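Local coordinates for protein ferritin heavy chain (Trichoplusia ni, PDB 1Z6O) that oxidises ferrous iron with oxygen in secreted insect ferritin, a 24-chain shell of heavy and light chains that stores iron as ferric hydroxide, at residues Ile15-Ser20 and Phe136-Leu141; Arg26-Met31 and Lys121-Val126. All coordinates share one frame; numbering follows the deposited sequence.

Contact 1: Ile15-Ser20 and Phe136-Leu141; sequences ITMHRS and FNDYHL
The imidazole of H18 and the phenyl ring of F136 lie almost parallel, their planes only 5° apart, yet they are slid so far past each other that they barely overlap. What covers one face of H18 is the CB of F136, a CH-pi contact in which CB stands 3.5 Å from the centroid of the H18 ring. The phenyl ring in turn carries the carbonyl O of T16 over the centre of one face, while OD2 of D138 lies at its edge. That same carbonyl meets the edge of the imidazole, where ND1 of H18 donates to O of T16 over 3.1 Å; the bond fixes the ring's rotation and keeps this nitrogen turned back to its own segment. F136 reaches across because its CG is anti to the backbone N (chi1 -170°), and its tip, CZ, comes to 3.6 Å from OG1 of T16, a hydroxyl hydrogen-bonded to NH2 of R81.

D138, the centre of an inverse gamma turn, is the N-cap of helix 139-168, OD1 accepting a weak bond from N of L141 at 3.3 Å and also forming a salt bridge with the same R81. OD2 of D138 accepts from a water 2.8 Å away, which itself accepts from N of H18, the N-cap residue of helix 19-47. One water thus joins two helix starts at one end of the ferritin four-helix bundle. M17, bent at chi3, brings CE to 3.8 Å from CD2 of L141, crossing it at about a right angle.

R124 of a neighbouring copy of this protein makes a cation-pi contact with F136. At the buried end, M17 leans on L78 of helix 54-80, and L141 packs among C21 and M25 of helix 19-47, Y77 of helix 54-80 and C130 of helix 105-132.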
ATOM      1  N   ILE M  15      52.043 -21.298 -14.428  1.00 16.03           N
ATOM      2  CA  ILE M  15      51.512 -21.793 -15.714  1.00 15.81           C
ATOM      3  C   ILE M  15      51.988 -23.227 -15.840  1.00 22.43           C
ATOM      4  O   ILE M  15      53.139 -23.469 -16.167  1.00 19.30           O
ATOM      5  CB  ILE M  15      52.054 -20.920 -16.876  1.00 17.60           C
ATOM      6  CG1 ILE M  15      51.693 -19.451 -16.601  1.00 16.38           C
ATOM      7  CG2 ILE M  15      51.480 -21.390 -18.218  1.00 16.73           C
ATOM      8  CD1 ILE M  15      52.195 -18.463 -17.661  1.00 18.18           C
ATOM      9  N   THR M  16      51.093 -24.181 -15.619  1.00 17.03           N
ATOM     10  CA  THR M  16      51.509 -25.581 -15.560  1.00 18.59           C
ATOM     11  C   THR M  16      50.931 -26.625 -16.505  1.00 20.69           C
ATOM     12  O   THR M  16      51.311 -27.784 -16.418  1.00 19.16           O
ATOM     13  CB  THR M  16      51.252 -26.100 -14.144  1.00 19.21           C
ATOM     14  OG1 THR M  16      49.856 -25.938 -13.852  1.00 17.77           O
ATOM     15  CG2 THR M  16      52.053 -25.299 -13.105  1.00 16.87           C
ATOM     16  N   MET M  17      50.007 -26.263 -17.386  1.00 16.17           N
ATOM     17  CA  MET M  17      49.450 -27.289 -18.261  1.00 17.13           C
ATOM     18  C   MET M  17      50.529 -27.914 -19.138  1.00 21.33           C
ATOM     19  O   MET M  17      51.457 -27.232 -19.576  1.00 18.41           O
ATOM     20  CB  MET M  17      48.357 -26.704 -19.161  1.00 17.44           C
ATOM     21  CG  MET M  17      47.049 -26.410 -18.418  1.00 19.30           C
ATOM     22  SD  MET M  17      45.731 -25.949 -19.575  1.00 21.94           S
ATOM     23  CE  MET M  17      45.534 -27.489 -20.491  1.00 16.70           C
ATOM     24  N   HIS M  18      50.413 -29.212 -19.387  1.00 17.15           N
ATOM     25  CA  HIS M  18      51.383 -29.882 -20.250  1.00 20.88           C
ATOM     26  C   HIS M  18      50.840 -30.010 -21.660  1.00 21.47           C
ATOM     27  O   HIS M  18      49.627 -29.911 -21.896  1.00 17.48           O
ATOM     28  CB  HIS M  18      51.791 -31.237 -19.664  1.00 21.78           C
ATOM     29  CG  HIS M  18      52.850 -31.117 -18.612  1.00 28.36           C
ATOM     30  ND1 HIS M  18      52.754 -30.226 -17.561  1.00 27.51           N
ATOM     31  CD2 HIS M  18      54.048 -31.736 -18.473  1.00 25.67           C
ATOM     32  CE1 HIS M  18      53.850 -30.300 -16.823  1.00 26.51           C
ATOM     33  NE2 HIS M  18      54.649 -31.208 -17.355  1.00 28.66           N
ATOM     34  N   ARG M  19      51.749 -30.231 -22.602  1.00 19.97           N
ATOM     35  CA  ARG M  19      51.417 -30.284 -24.017  1.00 21.22           C
ATOM     36  C   ARG M  19      50.348 -31.243 -24.508  1.00 18.41           C
ATOM     37  O   ARG M  19      49.478 -30.855 -25.287  1.00 19.47           O
ATOM     38  CB  ARG M  19      52.707 -30.503 -24.829  1.00 27.73           C
ATOM     39  CG  ARG M  19      52.482 -30.728 -26.322  1.00 38.94           C
ATOM     40  CD  ARG M  19      53.770 -30.504 -27.121  1.00 53.62           C
ATOM     41  NE  ARG M  19      53.969 -29.082 -27.409  1.00 73.44           N
ATOM     42  CZ  ARG M  19      53.346 -28.414 -28.381  1.00 77.96           C
ATOM     43  NH1 ARG M  19      52.483 -29.033 -29.183  1.00 68.72           N
ATOM     44  NH2 ARG M  19      53.572 -27.115 -28.542  1.00 76.35           N
ATOM     45  N   SER M  20      50.404 -32.496 -24.087  1.00 17.01           N
ATOM     46  CA  SER M  20      49.414 -33.445 -24.573  1.00 22.39           C
ATOM     47  C   SER M  20      47.994 -33.016 -24.162  1.00 22.54           C
ATOM     48  O   SER M  20      47.055 -33.041 -24.960  1.00 17.40           O
ATOM     49  CB  SER M  20      49.736 -34.840 -24.037  1.00 27.16           C
ATOM     50  OG  SER M  20      48.710 -35.748 -24.392  1.00 42.68           O
ATOM     51  N   PHE M 136      52.572 -35.096 -15.499  1.00 24.58           N
ATOM     52  CA  PHE M 136      51.682 -34.162 -14.803  1.00 22.80           C
ATOM     53  C   PHE M 136      50.223 -34.593 -14.924  1.00 21.73           C
ATOM     54  O   PHE M 136      49.670 -34.609 -16.020  1.00 21.60           O
ATOM     55  CB  PHE M 136      51.854 -32.769 -15.435  1.00 21.16           C
ATOM     56  CG  PHE M 136      51.173 -31.648 -14.682  1.00 21.96           C
ATOM     57  CD1 PHE M 136      51.811 -31.017 -13.615  1.00 22.95           C
ATOM     58  CD2 PHE M 136      49.903 -31.206 -15.065  1.00 18.96           C
ATOM     59  CE1 PHE M 136      51.198 -29.949 -12.933  1.00 23.39           C
ATOM     60  CE2 PHE M 136      49.276 -30.141 -14.394  1.00 19.65           C
ATOM     61  CZ  PHE M 136      49.924 -29.510 -13.324  1.00 19.79           C
ATOM     62  N   ASN M 137      49.621 -34.958 -13.800  1.00 18.43           N
ATOM     63  CA  ASN M 137      48.213 -35.353 -13.765  1.00 18.16           C
ATOM     64  C   ASN M 137      47.480 -34.026 -13.508  1.00 18.00           C
ATOM     65  O   ASN M 137      47.613 -33.443 -12.431  1.00 17.90           O
ATOM     66  CB  ASN M 137      47.981 -36.317 -12.592  1.00 18.46           C
ATOM     67  CG  ASN M 137      46.534 -36.784 -12.489  1.00 21.09           C
ATOM     68  OD1 ASN M 137      45.604 -36.079 -12.905  1.00 19.51           O
ATOM     69  ND2 ASN M 137      46.334 -37.967 -11.912  1.00 17.77           N
ATOM     70  N   ASP M 138      46.727 -33.533 -14.484  1.00 17.14           N
ATOM     71  CA  ASP M 138      46.047 -32.251 -14.285  1.00 17.34           C
ATOM     72  C   ASP M 138      44.726 -32.454 -13.545  1.00 17.33           C
ATOM     73  O   ASP M 138      43.647 -32.438 -14.147  1.00 15.73           O
ATOM     74  CB  ASP M 138      45.802 -31.575 -15.630  1.00 16.55           C
ATOM     75  CG  ASP M 138      45.727 -30.067 -15.500  1.00 20.38           C
ATOM     76  OD1 ASP M 138      45.001 -29.585 -14.593  1.00 18.50           O
ATOM     77  OD2 ASP M 138      46.400 -29.370 -16.287  1.00 18.63           O
ATOM     78  N   TYR M 139      44.816 -32.624 -12.227  1.00 14.85           N
ATOM     79  CA  TYR M 139      43.632 -32.899 -11.416  1.00 15.01           C
ATOM     80  C   TYR M 139      42.461 -31.949 -11.631  1.00 15.04           C
ATOM     81  O   TYR M 139      41.317 -32.381 -11.783  1.00 15.54           O
ATOM     82  CB  TYR M 139      43.987 -32.870  -9.924  1.00 15.45           C
ATOM     83  CG  TYR M 139      45.068 -33.858  -9.534  1.00 18.77           C
ATOM     84  CD1 TYR M 139      46.332 -33.414  -9.143  1.00 21.07           C
ATOM     85  CD2 TYR M 139      44.819 -35.230  -9.546  1.00 18.15           C
ATOM     86  CE1 TYR M 139      47.329 -34.317  -8.765  1.00 24.31           C
ATOM     87  CE2 TYR M 139      45.813 -36.148  -9.169  1.00 19.33           C
ATOM     88  CZ  TYR M 139      47.060 -35.676  -8.780  1.00 23.61           C
ATOM     89  OH  TYR M 139      48.032 -36.562  -8.380  1.00 25.92           O
ATOM     90  N   HIS M 140      42.748 -30.655 -11.622  1.00 14.07           N
ATOM     91  CA  HIS M 140      41.680 -29.680 -11.744  1.00 16.47           C
ATOM     92  C   HIS M 140      40.953 -29.695 -13.080  1.00 15.84           C
ATOM     93  O   HIS M 140      39.720 -29.646 -13.111  1.00 15.46           O
ATOM     94  CB  HIS M 140      42.204 -28.277 -11.444  1.00 14.92           C
ATOM     95  CG  HIS M 140      41.121 -27.243 -11.409  1.00 18.38           C
ATOM     96  ND1 HIS M 140      40.847 -26.418 -12.480  1.00 18.50           N
ATOM     97  CD2 HIS M 140      40.205 -26.943 -10.456  1.00 19.28           C
ATOM     98  CE1 HIS M 140      39.807 -25.651 -12.188  1.00 22.03           C
ATOM     99  NE2 HIS M 140      39.397 -25.950 -10.966  1.00 22.67           N
ATOM    100  N   LEU M 141      41.688 -29.766 -14.183  1.00 15.27           N
ATOM    101  CA  LEU M 141      41.019 -29.790 -15.483  1.00 15.87           C
ATOM    102  C   LEU M 141      40.230 -31.087 -15.649  1.00 16.34           C
ATOM    103  O   LEU M 141      39.118 -31.077 -16.169  1.00 16.37           O
ATOM    104  CB  LEU M 141      42.033 -29.626 -16.632  1.00 14.46           C
ATOM    105  CG  LEU M 141      41.455 -29.736 -18.064  1.00 17.20           C
ATOM    106  CD1 LEU M 141      40.244 -28.809 -18.245  1.00 14.82           C
ATOM    107  CD2 LEU M 141      42.561 -29.376 -19.074  1.00 17.03           C
TER
HETATM  108  O   HOH W   1      48.139 -30.415 -18.225  1.00 18.05           O

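Contact 2: Arg26-Met31 and Lys121-Val126; sequences RQQIQM and KSIRNV
OE1 of Q28 is held by one hydrogen bond across the interface, donated by OG of S122 at a short 2.5 Å. The acceptor is well placed: OG lies in the plane of the amide carbonyl, on a lone pair, with a C=O...donor angle of 143°. The bond joins two antiparallel members of the ferritin four-helix bundle, helix 19-47 and helix 105-132, whose short segments approach to 10.4 Å between axes at 165°.

Q28 gets there through CG anti to the backbone N (chi1 -171°) followed by a bend at chi2, which turns the amide toward the facing helix. S122 answers with OG also anti to its own N, so the two polar tips meet head to head. With its carbonyl oxygen engaged in this way, the Q28 amide presents NE2 on its other branch, and NE2 donates to OE1 of E32, an iron ligand. Q28 is therefore a second-shell residue: S122 holds the amide, which probably helps to position the carboxylate of E32 and may temper its charge.

Apolar side chains flank the amide. The side chain of I123 crosses that of Q28 at about a right angle, its CG1 3.7 Å from NE2 of Q28, and CG2 of V126 comes equally close to OE1 of Q28 from the next turn of its helix. L74 of helix 54-80 packs on Q28, while I123 and V126 touch L150 and L145 of helix 139-168, so the amide sits within the bundle interior. Toward the less buried side, M31 runs out extended beyond CG, its own CG anti to the backbone N, and lays its sulphur against the serine: SD of M31 is 3.4 Å from CB of S122.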
ATOM      1  N   ARG M  26      42.693 -28.107 -27.277  1.00 15.73           N
ATOM      2  CA  ARG M  26      42.587 -27.311 -28.504  1.00 16.83           C
ATOM      3  C   ARG M  26      41.755 -28.057 -29.549  1.00 19.07           C
ATOM      4  O   ARG M  26      40.948 -27.460 -30.273  1.00 17.59           O
ATOM      5  CB  ARG M  26      43.988 -26.995 -29.070  1.00 17.42           C
ATOM      6  CG  ARG M  26      44.828 -26.046 -28.177  1.00 19.46           C
ATOM      7  CD  ARG M  26      46.251 -25.854 -28.758  1.00 20.42           C
ATOM      8  NE  ARG M  26      46.165 -25.260 -30.090  1.00 18.58           N
ATOM      9  CZ  ARG M  26      46.208 -23.954 -30.334  1.00 21.24           C
ATOM     10  NH1 ARG M  26      46.360 -23.090 -29.340  1.00 17.45           N
ATOM     11  NH2 ARG M  26      46.050 -23.509 -31.570  1.00 19.91           N
ATOM     12  N   GLN M  27      41.954 -29.367 -29.632  1.00 17.38           N
ATOM     13  CA  GLN M  27      41.196 -30.169 -30.582  1.00 18.54           C
ATOM     14  C   GLN M  27      39.717 -30.203 -30.166  1.00 18.84           C
ATOM     15  O   GLN M  27      38.822 -30.174 -31.012  1.00 17.50           O
ATOM     16  CB  GLN M  27      41.760 -31.592 -30.634  1.00 22.72           C
ATOM     17  CG  GLN M  27      41.068 -32.494 -31.635  1.00 47.37           C
ATOM     18  CD  GLN M  27      41.842 -33.782 -31.885  1.00 70.47           C
ATOM     19  OE1 GLN M  27      43.031 -33.749 -32.221  1.00 75.57           O
ATOM     20  NE2 GLN M  27      41.172 -34.921 -31.724  1.00 73.27           N
ATOM     21  N   GLN M  28      39.455 -30.264 -28.864  1.00 15.65           N
ATOM     22  CA  GLN M  28      38.066 -30.289 -28.389  1.00 16.50           C
ATOM     23  C   GLN M  28      37.359 -28.970 -28.729  1.00 16.48           C
ATOM     24  O   GLN M  28      36.176 -28.957 -29.069  1.00 17.28           O
ATOM     25  CB  GLN M  28      38.019 -30.515 -26.869  1.00 15.48           C
ATOM     26  CG  GLN M  28      36.602 -30.779 -26.332  1.00 17.09           C
ATOM     27  CD  GLN M  28      36.005 -32.038 -26.942  1.00 25.10           C
ATOM     28  OE1 GLN M  28      36.697 -33.036 -27.098  1.00 21.68           O
ATOM     29  NE2 GLN M  28      34.717 -31.997 -27.286  1.00 19.12           N
ATOM     30  N   ILE M  29      38.085 -27.858 -28.628  1.00 16.18           N
ATOM     31  CA  ILE M  29      37.503 -26.555 -28.952  1.00 16.41           C
ATOM     32  C   ILE M  29      37.030 -26.546 -30.408  1.00 19.24           C
ATOM     33  O   ILE M  29      35.916 -26.094 -30.706  1.00 16.22           O
ATOM     34  CB  ILE M  29      38.533 -25.427 -28.673  1.00 17.08           C
ATOM     35  CG1 ILE M  29      38.656 -25.240 -27.151  1.00 15.59           C
ATOM     36  CG2 ILE M  29      38.108 -24.106 -29.350  1.00 16.92           C
ATOM     37  CD1 ILE M  29      39.919 -24.462 -26.699  1.00 16.62           C
ATOM     38  N   GLN M  30      37.850 -27.067 -31.318  1.00 16.75           N
ATOM     39  CA  GLN M  30      37.452 -27.114 -32.727  1.00 15.69           C
ATOM     40  C   GLN M  30      36.247 -28.046 -32.893  1.00 18.13           C
ATOM     41  O   GLN M  30      35.347 -27.778 -33.691  1.00 17.95           O
ATOM     42  CB  GLN M  30      38.613 -27.605 -33.619  1.00 18.92           C
ATOM     43  CG  GLN M  30      38.207 -27.842 -35.096  1.00 22.14           C
ATOM     44  CD  GLN M  30      37.698 -26.572 -35.781  1.00 30.92           C
ATOM     45  OE1 GLN M  30      38.354 -25.541 -35.747  1.00 27.39           O
ATOM     46  NE2 GLN M  30      36.527 -26.651 -36.410  1.00 30.79           N
ATOM     47  N   MET M  31      36.223 -29.140 -32.142  1.00 15.72           N
ATOM     48  CA  MET M  31      35.099 -30.065 -32.238  1.00 18.72           C
ATOM     49  C   MET M  31      33.778 -29.408 -31.797  1.00 19.33           C
ATOM     50  O   MET M  31      32.739 -29.629 -32.418  1.00 17.51           O
ATOM     51  CB  MET M  31      35.352 -31.312 -31.389  1.00 19.01           C
ATOM     52  CG  MET M  31      34.248 -32.358 -31.540  1.00 21.57           C
ATOM     53  SD  MET M  31      34.600 -33.846 -30.585  1.00 23.48           S
ATOM     54  CE  MET M  31      33.641 -35.101 -31.562  1.00 24.54           C
ATOM     55  N   LYS M 121      32.653 -39.136 -26.106  1.00 15.93           N
ATOM     56  CA  LYS M 121      33.830 -39.986 -26.240  1.00 19.85           C
ATOM     57  C   LYS M 121      35.093 -39.117 -26.361  1.00 19.35           C
ATOM     58  O   LYS M 121      36.136 -39.418 -25.774  1.00 17.14           O
ATOM     59  CB  LYS M 121      33.660 -40.864 -27.479  1.00 21.69           C
ATOM     60  CG  LYS M 121      34.769 -41.852 -27.725  1.00 32.81           C
ATOM     61  CD  LYS M 121      34.397 -42.731 -28.922  1.00 44.55           C
ATOM     62  CE  LYS M 121      35.575 -43.579 -29.371  1.00 66.19           C
ATOM     63  NZ  LYS M 121      35.277 -44.322 -30.634  1.00 76.47           N
ATOM     64  N   SER M 122      34.998 -38.030 -27.115  1.00 16.37           N
ATOM     65  CA  SER M 122      36.145 -37.144 -27.277  1.00 16.63           C
ATOM     66  C   SER M 122      36.533 -36.476 -25.944  1.00 18.77           C
ATOM     67  O   SER M 122      37.719 -36.365 -25.619  1.00 16.82           O
ATOM     68  CB  SER M 122      35.834 -36.087 -28.352  1.00 18.55           C
ATOM     69  OG  SER M 122      36.910 -35.172 -28.460  1.00 20.72           O
ATOM     70  N   ILE M 123      35.546 -36.034 -25.165  1.00 15.61           N
ATOM     71  CA  ILE M 123      35.847 -35.416 -23.868  1.00 14.37           C
ATOM     72  C   ILE M 123      36.513 -36.452 -22.946  1.00 16.32           C
ATOM     73  O   ILE M 123      37.445 -36.129 -22.216  1.00 14.82           O
ATOM     74  CB  ILE M 123      34.551 -34.861 -23.200  1.00 13.96           C
ATOM     75  CG1 ILE M 123      34.073 -33.627 -23.989  1.00 18.50           C
ATOM     76  CG2 ILE M 123      34.821 -34.467 -21.728  1.00 16.14           C
ATOM     77  CD1 ILE M 123      32.635 -33.235 -23.700  1.00 25.02           C
ATOM     78  N   ARG M 124      36.030 -37.693 -22.972  1.00 14.49           N
ATOM     79  CA  ARG M 124      36.639 -38.736 -22.145  1.00 17.83           C
ATOM     80  C   ARG M 124      38.102 -38.931 -22.578  1.00 19.05           C
ATOM     81  O   ARG M 124      38.967 -39.216 -21.747  1.00 17.51           O
ATOM     82  CB  ARG M 124      35.836 -40.054 -22.248  1.00 15.58           C
ATOM     83  CG  ARG M 124      34.468 -40.008 -21.491  1.00 16.96           C
ATOM     84  CD  ARG M 124      33.631 -41.275 -21.775  1.00 19.67           C
ATOM     85  NE  ARG M 124      34.487 -42.440 -21.617  1.00 20.58           N
ATOM     86  CZ  ARG M 124      34.790 -43.001 -20.454  1.00 21.37           C
ATOM     87  NH1 ARG M 124      34.269 -42.538 -19.322  1.00 19.32           N
ATOM     88  NH2 ARG M 124      35.712 -43.953 -20.410  1.00 21.11           N
ATOM     89  N   ASN M 125      38.387 -38.774 -23.870  1.00 17.93           N
ATOM     90  CA  ASN M 125      39.772 -38.891 -24.333  1.00 17.86           C
ATOM     91  C   ASN M 125      40.622 -37.696 -23.898  1.00 18.95           C
ATOM     92  O   ASN M 125      41.820 -37.838 -23.676  1.00 16.79           O
ATOM     93  CB  ASN M 125      39.830 -39.069 -25.853  1.00 19.41           C
ATOM     94  CG  ASN M 125      39.481 -40.489 -26.265  1.00 33.84           C
ATOM     95  OD1 ASN M 125      39.834 -41.443 -25.569  1.00 34.01           O
ATOM     96  ND2 ASN M 125      38.797 -40.640 -27.389  1.00 35.73           N
ATOM     97  N   VAL M 126      40.018 -36.514 -23.774  1.00 15.57           N
ATOM     98  CA  VAL M 126      40.775 -35.350 -23.283  1.00 14.40           C
ATOM     99  C   VAL M 126      41.101 -35.630 -21.807  1.00 16.02           C
ATOM    100  O   VAL M 126      42.213 -35.378 -21.328  1.00 16.14           O
ATOM    101  CB  VAL M 126      39.945 -34.039 -23.360  1.00 17.06           C
ATOM    102  CG1 VAL M 126      40.761 -32.866 -22.776  1.00 15.26           C
ATOM    103  CG2 VAL M 126      39.562 -33.742 -24.825  1.00 14.92           C
TER

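Both contacts use helix 19-47: contact 1 gathers its start against that of helix 139-168, and contact 2 pairs it further along with helix 105-132, which precedes helix 139-168 in the chain. Their centres are 15 Å apart, and their nearest atoms, at about 5 Å, do not touch. Contact 2 borders the ferroxidase iron, the side chain of I123 lying about 6 Å from the bound ion, whereas in contact 1 the side chain of L141 is about 14 Å away. The C21-C130 disulfide also ties helix 19-47 to helix 105-132. Both contacts border subunit interfaces, each facing a different neighbouring copy of this protein.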